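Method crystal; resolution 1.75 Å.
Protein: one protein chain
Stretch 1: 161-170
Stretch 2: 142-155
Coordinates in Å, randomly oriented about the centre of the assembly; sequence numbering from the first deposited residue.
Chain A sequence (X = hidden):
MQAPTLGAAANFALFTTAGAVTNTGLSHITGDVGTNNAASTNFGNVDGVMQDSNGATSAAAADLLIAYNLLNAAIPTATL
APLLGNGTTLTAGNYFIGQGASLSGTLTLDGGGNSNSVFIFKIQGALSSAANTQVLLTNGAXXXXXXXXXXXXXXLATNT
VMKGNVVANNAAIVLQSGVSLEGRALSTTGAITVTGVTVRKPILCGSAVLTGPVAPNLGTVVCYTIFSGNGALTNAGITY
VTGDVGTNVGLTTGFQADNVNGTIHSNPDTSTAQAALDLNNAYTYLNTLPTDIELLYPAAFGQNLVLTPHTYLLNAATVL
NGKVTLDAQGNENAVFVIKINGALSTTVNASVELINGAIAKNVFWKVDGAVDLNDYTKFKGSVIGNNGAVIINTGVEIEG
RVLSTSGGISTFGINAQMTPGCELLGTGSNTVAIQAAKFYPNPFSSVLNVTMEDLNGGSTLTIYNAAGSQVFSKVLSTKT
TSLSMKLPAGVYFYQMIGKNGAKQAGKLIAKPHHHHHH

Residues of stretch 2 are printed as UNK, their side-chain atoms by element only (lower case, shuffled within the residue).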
ATOM      1  N   VAL A 161       9.788  -8.342  16.116  1.00 22.85           N
ATOM      2  CA  VAL A 161      10.168  -7.385  15.073  1.00 22.93           C
ATOM      3  C   VAL A 161      11.387  -7.952  14.349  1.00 23.47           C
ATOM      4  O   VAL A 161      12.458  -8.160  14.968  1.00 24.97           O
ATOM      5  CB  VAL A 161      10.481  -6.014  15.666  1.00 23.00           C
ATOM      6  CG1 VAL A 161      11.054  -5.090  14.577  1.00 23.11           C
ATOM      7  CG2 VAL A 161       9.221  -5.431  16.313  1.00 23.48           C
ATOM      8  N   MET A 162      11.220  -8.254  13.067  1.00 23.05           N
ATOM      9  CA  MET A 162      12.251  -8.951  12.289  1.00 23.47           C
ATOM     10  C   MET A 162      12.672  -8.142  11.055  1.00 23.25           C
ATOM     11  O   MET A 162      11.879  -7.404  10.483  1.00 22.82           O
ATOM     12  CB  MET A 162      11.754 -10.351  11.881  1.00 23.08           C
ATOM     13  CG  MET A 162      12.807 -11.275  11.252  1.00 24.12           C
ATOM     14  SD  MET A 162      14.175 -11.624  12.376  1.00 25.26           S
ATOM     15  CE  MET A 162      14.820 -13.043  11.466  1.00 24.99           C
ATOM     16  N   LYS A 163      13.944  -8.285  10.669  1.00 24.32           N
ATOM     17  CA  LYS A 163      14.498  -7.601   9.512  1.00 24.55           C
ATOM     18  C   LYS A 163      15.179  -8.599   8.605  1.00 25.53           C
ATOM     19  O   LYS A 163      15.888  -9.513   9.066  1.00 25.33           O
ATOM     20  CB  LYS A 163      15.541  -6.553   9.922  1.00 24.68           C
ATOM     21  CG  LYS A 163      15.061  -5.559  10.965  1.00 25.07           C
ATOM     22  CD  LYS A 163      14.038  -4.612  10.351  1.00 24.69           C
ATOM     23  CE  LYS A 163      13.545  -3.616  11.392  1.00 25.68           C
ATOM     24  NZ  LYS A 163      12.402  -2.856  10.827  1.00 27.81           N
ATOM     25  N   GLY A 164      14.964  -8.402   7.308  1.00 25.79           N
ATOM     26  CA  GLY A 164      15.711  -9.114   6.301  1.00 26.24           C
ATOM     27  C   GLY A 164      14.986 -10.192   5.542  1.00 26.50           C
ATOM     28  O   GLY A 164      13.833 -10.532   5.812  1.00 25.68           O
ATOM     29  N   ASN A 165      15.713 -10.760   4.593  1.00 27.50           N
ATOM     30  CA  ASN A 165      15.216 -11.889   3.817  1.00 27.38           C
ATOM     31  C   ASN A 165      15.383 -13.196   4.578  1.00 27.87           C
ATOM     32  O   ASN A 165      16.503 -13.630   4.782  1.00 28.42           O
ATOM     33  CB  ASN A 165      16.011 -11.926   2.537  1.00 28.91           C
ATOM     34  CG  ASN A 165      15.746 -10.718   1.688  1.00 28.54           C
ATOM     35  OD1 ASN A 165      14.590 -10.407   1.399  1.00 28.17           O
ATOM     36  ND2 ASN A 165      16.803 -10.007   1.303  1.00 29.44           N
ATOM     37  N   VAL A 166      14.274 -13.808   5.012  1.00 27.20           N
ATOM     38  CA  VAL A 166      14.349 -15.039   5.811  1.00 27.69           C
ATOM     39  C   VAL A 166      14.168 -16.171   4.820  1.00 28.52           C
ATOM     40  O   VAL A 166      13.079 -16.331   4.286  1.00 28.34           O
ATOM     41  CB  VAL A 166      13.236 -15.097   6.896  1.00 26.79           C
ATOM     42  CG1 VAL A 166      13.277 -16.453   7.629  1.00 27.53           C
ATOM     43  CG2 VAL A 166      13.374 -13.910   7.854  1.00 26.62           C
ATOM     44  N   VAL A 167      15.245 -16.918   4.548  1.00 29.15           N
ATOM     45  CA  VAL A 167      15.224 -17.992   3.564  1.00 30.26           C
ATOM     46  C   VAL A 167      15.297 -19.327   4.301  1.00 30.96           C
ATOM     47  O   VAL A 167      16.356 -19.710   4.813  1.00 31.94           O
ATOM     48  CB  VAL A 167      16.421 -17.905   2.573  1.00 31.25           C
ATOM     49  CG1 VAL A 167      16.413 -19.075   1.585  1.00 31.71           C
ATOM     50  CG2 VAL A 167      16.420 -16.577   1.842  1.00 30.46           C
ATOM     51  N   ALA A 168      14.173 -20.038   4.347  1.00 30.62           N
ATOM     52  CA  ALA A 168      14.140 -21.342   5.001  1.00 31.03           C
ATOM     53  C   ALA A 168      14.359 -22.397   3.939  1.00 32.51           C
ATOM     54  O   ALA A 168      13.597 -22.475   2.979  1.00 32.50           O
ATOM     55  CB  ALA A 168      12.806 -21.556   5.707  1.00 31.09           C
ATOM     56  N   ASN A 169      15.415 -23.206   4.102  1.00 33.33           N
ATOM     57  CA  ASN A 169      15.718 -24.248   3.150  1.00 34.69           C
ATOM     58  C   ASN A 169      15.087 -25.562   3.572  1.00 35.31           C
ATOM     59  O   ASN A 169      15.444 -26.116   4.628  1.00 34.95           O
ATOM     60  CB  ASN A 169      17.239 -24.456   3.045  1.00 36.01           C
ATOM     61  CG  ASN A 169      17.630 -25.305   1.859  1.00 37.72           C
ATOM     62  OD1 ASN A 169      17.036 -25.191   0.788  1.00 37.67           O
ATOM     63  ND2 ASN A 169      18.641 -26.176   2.041  1.00 38.58           N
ATOM     64  N   ASN A 170      14.181 -26.064   2.737  1.00 35.70           N
ATOM     65  CA  ASN A 170      13.480 -27.325   2.995  1.00 36.97           C
ATOM     66  C   ASN A 170      12.876 -27.345   4.390  1.00 36.55           C
ATOM     67  O   ASN A 170      12.991 -28.334   5.118  1.00 36.80           O
ATOM     68  CB  ASN A 170      14.393 -28.530   2.762  1.00 39.80           C
ATOM     69  CG  ASN A 170      14.899 -28.582   1.342  1.00 41.16           C
ATOM     70  OD1 ASN A 170      16.075 -28.782   1.118  1.00 44.15           O
ATOM     71  ND2 ASN A 170      14.013 -28.366   0.377  1.00 40.99           N
ATOM     72  N   UNK A 142      20.543  -1.486   6.079  1.00 28.19           N
ATOM     73  CA  UNK A 142      19.285  -1.577   5.331  1.00 27.55           C
ATOM     74  C   UNK A 142      18.756  -3.003   5.405  1.00 26.89           C
ATOM     75  O   UNK A 142      19.531  -3.958   5.261  1.00 27.25           O
ATOM     76  c   UNK A 142      19.539  -1.249   3.858  1.00 28.05           C
ATOM     77  c   UNK A 142      20.059   0.154   3.553  1.00 28.82           C
ATOM     78  c   UNK A 142      18.941   1.175   3.857  1.00 29.58           C
ATOM     79  c   UNK A 142      20.473   0.194   2.090  1.00 29.81           C
ATOM     80  N   UNK A 143      17.442  -3.145   5.601  1.00 25.72           N
ATOM     81  CA  UNK A 143      16.817  -4.481   5.672  1.00 24.89           C
ATOM     82  C   UNK A 143      17.075  -5.321   4.412  1.00 25.83           C
ATOM     83  O   UNK A 143      17.259  -6.545   4.503  1.00 25.89           O
ATOM     84  c   UNK A 143      15.313  -4.359   5.927  1.00 24.31           C
ATOM     85  N   UNK A 144      17.111  -4.668   3.241  1.00 25.47           N
ATOM     86  CA  UNK A 144      17.303  -5.393   1.990  1.00 26.56           C
ATOM     87  C   UNK A 144      18.674  -6.101   1.892  1.00 27.36           C
ATOM     88  O   UNK A 144      18.834  -6.996   1.084  1.00 27.33           O
ATOM     89  s   UNK A 144      18.239  -3.105   0.680  1.00 28.82           S
ATOM     90  c   UNK A 144      17.077  -4.478   0.782  1.00 26.84           C
ATOM     91  N   UNK A 145      19.625  -5.675   2.723  1.00 28.10           N
ATOM     92  CA  UNK A 145      20.975  -6.266   2.833  1.00 28.42           C
ATOM     93  C   UNK A 145      21.151  -7.258   3.998  1.00 28.51           C
ATOM     94  O   UNK A 145      22.275  -7.701   4.298  1.00 29.04           O
ATOM     95  c   UNK A 145      22.006  -5.140   2.949  1.00 29.96           C
ATOM     96  c   UNK A 145      22.336  -4.495   1.608  1.00 30.39           C
ATOM     97  n   UNK A 145      22.490  -3.179   1.601  1.00 30.83           N
ATOM     98  o   UNK A 145      22.505  -5.184   0.605  1.00 30.80           O
ATOM     99  N   UNK A 146      20.050  -7.624   4.643  1.00 27.03           N
ATOM    100  CA  UNK A 146      20.065  -8.668   5.691  1.00 26.84           C
ATOM    101  C   UNK A 146      19.458  -9.980   5.178  1.00 27.17           C
ATOM    102  O   UNK A 146      18.378  -9.991   4.572  1.00 26.73           O
ATOM    103  c   UNK A 146      19.316  -9.312   8.007  1.00 25.87           C
ATOM    104  c   UNK A 146      19.323  -8.203   6.967  1.00 25.88           C
ATOM    105  c   UNK A 146      19.956  -6.905   7.494  1.00 25.94           C
ATOM    106  N   UNK A 147      20.170 -11.091   5.410  1.00 28.02           N
ATOM    107  CA  UNK A 147      19.732 -12.406   4.952  1.00 28.13           C
ATOM    108  C   UNK A 147      19.889 -13.417   6.076  1.00 28.98           C
ATOM    109  O   UNK A 147      20.898 -13.396   6.809  1.00 29.62           O
ATOM    110  c   UNK A 147      20.392 -10.351   0.277  1.00 29.28           C
ATOM    111  c   UNK A 147      19.704 -12.331   1.481  1.00 28.87           C
ATOM    112  c   UNK A 147      21.295 -10.831   2.459  1.00 28.87           C
ATOM    113  c   UNK A 147      20.602 -12.881   3.773  1.00 29.30           C
ATOM    114  c   UNK A 147      19.624 -11.511   0.355  1.00 28.76           C
ATOM    115  c   UNK A 147      20.527 -11.990   2.551  1.00 28.90           C
ATOM    116  c   UNK A 147      21.227 -10.011   1.339  1.00 29.20           C
ATOM    117  N   UNK A 148      18.924 -14.329   6.171  1.00 28.60           N
ATOM    118  CA  UNK A 148      19.004 -15.469   7.095  1.00 29.06           C
ATOM    119  C   UNK A 148      18.852 -16.744   6.276  1.00 29.78           C
ATOM    120  O   UNK A 148      17.791 -16.977   5.684  1.00 29.76           O
ATOM    121  c   UNK A 148      19.334 -13.903  12.409  1.00 29.51           C
ATOM    122  c   UNK A 148      17.894 -15.380   8.170  1.00 28.43           C
ATOM    123  c   UNK A 148      18.990 -14.522  11.201  1.00 29.23           C
ATOM    124  c   UNK A 148      18.356 -11.780  11.712  1.00 28.03           C
ATOM    125  c   UNK A 148      17.836 -14.051   8.902  1.00 28.00           C
ATOM    126  c   UNK A 148      18.018 -12.404  10.496  1.00 27.75           C
ATOM    127  c   UNK A 148      19.026 -12.538  12.647  1.00 28.44           C
ATOM    128  c   UNK A 148      18.322 -13.765  10.222  1.00 28.16           C
ATOM    129  n   UNK A 148      17.369 -11.900   9.401  1.00 27.20           N
ATOM    130  c   UNK A 148      17.236 -12.899   8.460  1.00 27.37           C
ATOM    131  N   UNK A 149      19.923 -17.539   6.184  1.00 30.30           N
ATOM    132  CA  UNK A 149      19.859 -18.820   5.492  1.00 31.22           C
ATOM    133  C   UNK A 149      19.651 -19.913   6.532  1.00 31.72           C
ATOM    134  O   UNK A 149      20.605 -20.332   7.211  1.00 32.71           O
ATOM    135  c   UNK A 149      21.149 -20.348   3.906  1.00 34.31           C
ATOM    136  c   UNK A 149      23.322 -21.272   4.893  1.00 37.19           C
ATOM    137  c   UNK A 149      21.147 -19.055   4.714  1.00 32.78           C
ATOM    138  n   UNK A 149      22.554 -22.105   5.877  1.00 37.45           N
ATOM    139  c   UNK A 149      22.567 -20.848   3.627  1.00 36.27           C
ATOM    140  N   UNK A 150      18.407 -20.377   6.652  1.00 31.18           N
ATOM    141  CA  UNK A 150      18.011 -21.239   7.775  1.00 31.35           C
ATOM    142  C   UNK A 150      17.759 -22.692   7.348  1.00 32.78           C
ATOM    143  O   UNK A 150      16.835 -22.960   6.561  1.00 33.09           O
ATOM    144  c   UNK A 150      16.913 -19.210   8.860  1.00 28.92           C
ATOM    145  c   UNK A 150      16.526 -21.510   9.807  1.00 30.23           C
ATOM    146  c   UNK A 150      16.761 -20.701   8.524  1.00 30.03           C
ATOM    147  N   UNK A 151      18.557 -23.617   7.889  1.00 33.90           N
ATOM    148  CA  UNK A 151      18.413 -25.052   7.571  1.00 35.15           C
ATOM    149  C   UNK A 151      17.473 -25.718   8.569  1.00 34.85           C
ATOM    150  O   UNK A 151      17.861 -26.665   9.283  1.00 35.99           O
ATOM    151  c   UNK A 151      20.874 -25.121   6.786  1.00 38.52           C
ATOM    152  c   UNK A 151      20.564 -25.050   5.307  1.00 39.00           C
ATOM    153  c   UNK A 151      19.769 -25.776   7.599  1.00 37.47           C
ATOM    154  o   UNK A 151      21.096 -24.126   4.651  1.00 38.98           O
ATOM    155  o   UNK A 151      19.796 -25.905   4.815  1.00 39.36           O
ATOM    156  N   UNK A 152      16.243 -25.223   8.630  1.00 34.02           N
ATOM    157  CA  UNK A 152      15.265 -25.778   9.564  1.00 34.00           C
ATOM    158  C   UNK A 152      14.091 -24.841   9.764  1.00 32.23           C
ATOM    159  O   UNK A 152      14.044 -23.749   9.180  1.00 31.10           O
ATOM    160  N   UNK A 153      13.144 -25.268  10.596  1.00 32.10           N
ATOM    161  CA  UNK A 153      11.916 -24.472  10.836  1.00 30.95           C
ATOM    162  C   UNK A 153      12.210 -23.032  11.305  1.00 29.94           C
ATOM    163  O   UNK A 153      13.002 -22.836  12.236  1.00 30.26           O
ATOM    164  c   UNK A 153       9.282 -25.107  13.698  1.00 32.21           C
ATOM    165  c   UNK A 153       9.835 -24.429  12.444  1.00 31.03           C
ATOM    166  c   UNK A 153       8.750 -24.284  11.387  1.00 30.79           C
ATOM    167  c   UNK A 153      11.042 -25.194  11.883  1.00 31.57           C
ATOM    168  N   UNK A 154      11.575 -22.044  10.660  1.00 28.85           N
ATOM    169  CA  UNK A 154      11.619 -20.662  11.118  1.00 27.72           C
ATOM    170  C   UNK A 154      10.325 -20.430  11.897  1.00 27.83           C
ATOM    171  O   UNK A 154       9.230 -20.561  11.337  1.00 27.75           O
ATOM    172  c   UNK A 154      11.712 -18.219  10.498  1.00 25.73           C
ATOM    173  c   UNK A 154      13.035 -19.881   9.183  1.00 27.22           C
ATOM    174  c   UNK A 154      11.745 -19.649   9.956  1.00 26.97           C
ATOM    175  N   UNK A 155      10.444 -20.127  13.190  1.00 27.94           N
ATOM    176  CA  UNK A 155       9.245 -19.845  14.004  1.00 27.45           C
ATOM    177  C   UNK A 155       9.462 -18.579  14.818  1.00 26.97           C
ATOM    178  O   UNK A 155      10.266 -18.570  15.770  1.00 27.63           O
ATOM    179  c   UNK A 155       7.476 -20.949  15.461  1.00 29.43           C
ATOM    180  c   UNK A 155       8.902 -21.031  14.922  1.00 29.09           C
ATOM    181  o   UNK A 155       7.136 -19.920  16.085  1.00 29.24           O
ATOM    182  o   UNK A 155       6.708 -21.919  15.289  1.00 30.19           O
TER
HETATM  183  O   HOH W   1      16.804  -7.726  -0.519  1.00 31.71           O

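Position 142 carries four carbons, forked at the second, and lies beyond reach of stretch 1; it is Leu142. A single carbon at 143 makes Ala143, whose backbone O receives a CA-H...O contact from Gly164 CA at 3.5 Å. At 144 one carbon is followed by sulfur: Cys144, which is bonded covalently to a group elsewhere in the structure. Two carbons at 145, the second bearing one oxygen and one nitrogen, form the amide of Asn145, whose CA-to-CB bond points away from stretch 1 and which makes no contact with it.

The side chain at 146 is one carbon carrying two more, the fork of Val146. Its CG1 lies 3.6 Å from Lys163 O, and an ideal CB on Gly164 would fall 2.6 Å from that CG1, a clash. At 147 a carbon leads to a ring of six carbons, Phe147; Asn165 ND2 sits over one ring face, 3.3 Å from CE1.

Fused five- and six-membered rings with a single nitrogen occupy 148, and only tryptophan fits: Trp148. Its NE1 donates to Lys163 O at 2.8 Å, an acceptor near the ring plane, while Met162 CE covers one face, 3.5 Å from the centroid of the five-membered ring. Four carbons in a row ending in nitrogen identify Lys149, paired in register with Val167. Position 150 again has one carbon carrying two, Val150, on the same sheet face as Ala168.

At 151 three carbons end in two oxygens, and one of these accepts from Asn169 ND2. The residue is Glu151, with ND2 of Asn169 3.0 Å from its OE1; its OE2 forms a salt bridge with Lys149 NZ at 2.8 Å. No side-chain atom is present at 152, hence Gly152. Four carbons forked at the second identify 153 as Leu153; its CA-to-CB bond points away from stretch 1, and the side chain makes no contact there. At 154 three carbons, one carrying two, approach Val166 and Ala168: in Val154, CG1 is 3.7 Å from Val166 CG1 and CG2 is 3.9 Å from Ala168 CB. Two carbons, the second with two oxygens, complete Asp155, out of reach.

The contact is a parallel pairing of strands 165-168 and 146-150. Its backbone ladder runs from Asn165 N to Val146 O (2.8 Å) through to Asn169 N to Val150 O (2.9 Å), and the Asn169-Glu151 bond extends it beyond the strands. Around the corner at Gly164, Trp148 reaches back to the preceding strand, combining a directed hydrogen bond with methionine packing. Beside the ladder, a water bridges Cys144 O and Asn165 ND2, at 2.7 and 2.9 Å from its oxygen.

Stretch 2 (142-155) LACNVFWKVEGLVD
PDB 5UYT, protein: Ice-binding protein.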